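Local coordinates for sphingomyelinase-c (Listeria ivanovii, PDB 1ZWX), which is a bacterial protein of the DNase I-like endonuclease/exonuclease/phosphatase family, also called SmcL, at residues 143-148 with 187-192. Numbering follows the deposited sequence.
Sequences KPYHII and DEIIFI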
loop_
_atom_site.group_PDB
_atom_site.type_symbol
_atom_site.label_atom_id
_atom_site.label_comp_id
_atom_site.label_asym_id
_atom_site.label_seq_id
_atom_site.Cartn_x
_atom_site.Cartn_y
_atom_site.Cartn_z
ATOM N N LYS A 143 5.134 -13.834 19.543
ATOM C CA LYS A 143 5.630 -14.207 18.215
ATOM C C LYS A 143 5.888 -12.973 17.343
ATOM O O LYS A 143 5.027 -12.096 17.233
ATOM C CB LYS A 143 4.599 -15.116 17.553
ATOM C CG LYS A 143 4.430 -16.459 18.282
ATOM C CD LYS A 143 3.249 -17.257 17.748
ATOM C CE LYS A 143 1.943 -16.526 17.965
ATOM N NZ LYS A 143 0.776 -17.153 17.271
ATOM N N PRO A 144 7.073 -12.917 16.708
ATOM C CA PRO A 144 7.403 -11.773 15.853
ATOM C C PRO A 144 6.880 -11.880 14.418
ATOM O O PRO A 144 6.803 -12.994 13.816
ATOM C CB PRO A 144 8.921 -11.752 15.878
ATOM C CG PRO A 144 9.326 -13.243 16.124
ATOM C CD PRO A 144 8.146 -13.941 16.737
ATOM N N TYR A 145 6.516 -10.719 13.867
ATOM C CA TYR A 145 6.053 -10.628 12.477
ATOM C C TYR A 145 6.673 -9.371 11.908
ATOM O O TYR A 145 6.749 -8.351 12.595
ATOM C CB TYR A 145 4.526 -10.594 12.346
ATOM C CG TYR A 145 3.826 -11.836 12.832
ATOM C CD1 TYR A 145 3.396 -12.811 11.956
ATOM C CD2 TYR A 145 3.587 -12.028 14.202
ATOM C CE1 TYR A 145 2.740 -13.983 12.426
ATOM C CE2 TYR A 145 2.947 -13.171 14.672
ATOM C CZ TYR A 145 2.521 -14.132 13.801
ATOM O OH TYR A 145 1.890 -15.241 14.313
ATOM N N HIS A 146 7.211 -9.483 10.686
ATOM C CA HIS A 146 7.925 -8.376 10.032
ATOM C C HIS A 146 7.091 -7.959 8.819
ATOM O O HIS A 146 6.634 -8.810 8.037
ATOM C CB HIS A 146 9.359 -8.781 9.628
ATOM C CG HIS A 146 10.182 -9.312 10.770
ATOM N ND1 HIS A 146 11.113 -8.541 11.425
ATOM C CD2 HIS A 146 10.195 -10.526 11.383
ATOM C CE1 HIS A 146 11.682 -9.260 12.387
ATOM N NE2 HIS A 146 11.156 -10.471 12.367
ATOM N N ILE A 147 6.836 -6.651 8.695
ATOM C CA ILE A 147 5.945 -6.167 7.627
ATOM C C ILE A 147 6.623 -4.978 6.978
ATOM O O ILE A 147 7.061 -4.050 7.671
ATOM C CB ILE A 147 4.538 -5.729 8.120
ATOM C CG1 ILE A 147 3.767 -6.907 8.722
ATOM C CG2 ILE A 147 3.720 -5.125 6.964
ATOM C CD1 ILE A 147 3.946 -6.982 10.279
ATOM N N ILE A 148 6.750 -5.061 5.651
ATOM C CA ILE A 148 7.230 -3.945 4.842
ATOM C C ILE A 148 6.049 -3.494 3.989
ATOM O O ILE A 148 5.447 -4.305 3.253
ATOM C CB ILE A 148 8.467 -4.348 4.007
ATOM C CG1 ILE A 148 9.651 -4.518 4.970
ATOM C CG2 ILE A 148 8.738 -3.302 2.867
ATOM C CD1 ILE A 148 10.917 -5.070 4.344
ATOM N N ASP A 187 13.731 -18.182 10.736
ATOM C CA ASP A 187 12.529 -18.786 11.284
ATOM C C ASP A 187 11.460 -17.723 11.604
ATOM O O ASP A 187 10.416 -18.053 12.123
ATOM C CB ASP A 187 12.807 -19.679 12.514
ATOM C CG ASP A 187 13.562 -18.956 13.609
ATOM O OD1 ASP A 187 13.581 -17.706 13.646
ATOM O OD2 ASP A 187 14.129 -19.643 14.492
ATOM N N GLU A 188 11.711 -16.471 11.220
ATOM C CA GLU A 188 10.689 -15.414 11.346
ATOM C C GLU A 188 10.125 -14.963 9.986
ATOM O O GLU A 188 10.866 -14.899 9.003
ATOM C CB GLU A 188 11.280 -14.244 12.123
ATOM C CG GLU A 188 11.614 -14.634 13.546
ATOM C CD GLU A 188 12.271 -13.538 14.355
ATOM O OE1 GLU A 188 12.834 -13.904 15.401
ATOM O OE2 GLU A 188 12.237 -12.322 14.017
ATOM N N ILE A 189 8.832 -14.649 9.942
ATOM C CA ILE A 189 8.160 -14.339 8.683
ATOM C C ILE A 189 8.296 -12.847 8.313
ATOM O O ILE A 189 8.259 -11.974 9.180
ATOM C CB ILE A 189 6.690 -14.776 8.713
ATOM C CG1 ILE A 189 6.042 -14.681 7.313
ATOM C CG2 ILE A 189 5.900 -13.979 9.820
ATOM C CD1 ILE A 189 4.757 -15.505 7.092
ATOM N N ILE A 190 8.478 -12.590 7.007
ATOM C CA ILE A 190 8.528 -11.228 6.454
ATOM C C ILE A 190 7.452 -11.126 5.369
ATOM O O ILE A 190 7.363 -11.979 4.454
ATOM C CB ILE A 190 9.900 -10.874 5.857
ATOM C CG1 ILE A 190 11.021 -11.156 6.842
ATOM C CG2 ILE A 190 9.925 -9.394 5.354
ATOM C CD1 ILE A 190 12.411 -10.934 6.265
ATOM N N PHE A 191 6.626 -10.085 5.499
ATOM C CA PHE A 191 5.620 -9.754 4.500
ATOM C C PHE A 191 6.057 -8.459 3.798
ATOM O O PHE A 191 6.697 -7.581 4.400
ATOM C CB PHE A 191 4.262 -9.506 5.132
ATOM C CG PHE A 191 3.683 -10.678 5.879
ATOM C CD1 PHE A 191 3.874 -10.802 7.253
ATOM C CD2 PHE A 191 2.885 -11.610 5.217
ATOM C CE1 PHE A 191 3.299 -11.874 7.960
ATOM C CE2 PHE A 191 2.305 -12.684 5.912
ATOM C CZ PHE A 191 2.501 -12.787 7.304
ATOM N N ILE A 192 5.732 -8.374 2.517
ATOM C CA ILE A 192 6.041 -7.181 1.713
ATOM C C ILE A 192 4.751 -6.903 0.969
ATOM O O ILE A 192 4.272 -7.721 0.205
ATOM C CB ILE A 192 7.221 -7.384 0.698
ATOM C CG1 ILE A 192 8.524 -7.811 1.385
ATOM C CG2 ILE A 192 7.488 -6.049 -0.099
ATOM C CD1 ILE A 192 9.591 -8.359 0.348
#
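From His146 onward, strands 143-148 and 189-192 run parallel in tight register, then splay apart toward Pro144 and Glu188. Phe191 grips the neighbouring strand with both its peptide groups: its N-H donates to His146 O (2.8 Å), and its carbonyl accepts Ile148 N (2.8 Å). Both donors stand about 30° above the carbonyl planes. His146 N to Ile189 O is longer and more bent (3.1 Å, 144°), and there the strands begin to separate.

A side-chain bond spans the widening end. With CG beside its backbone N (chi1 -65°) and an extended chain, Glu188 brings OE2 to His146 NE2 at 2.7 Å. This nearly straight bond uses the anti lone pair of OE2, and carboxylate and imidazole lie almost coplanar. Tyr135 OH binds ND1, so the ring is held at both nitrogens; the carboxylate would probably favour a protonated imidazole. Pro144 CG packs against Glu188 CD (3.4 Å) at this partly exposed margin.

The opposite face is buried and apolar: Ile189 CG2 presses on Tyr145 CD1 (3.5 Å), while CG1 of the same isoleucine lies over the rim of one face of the Phe191 ring. Phe11 continues this layer, stacking on Tyr145.

Ile148, Ile190 and Ile192 face helix 161-182, the crossover of this beta-alpha-beta unit, whose paired strands lie inside the sheet between strands 132-140 and 248-252.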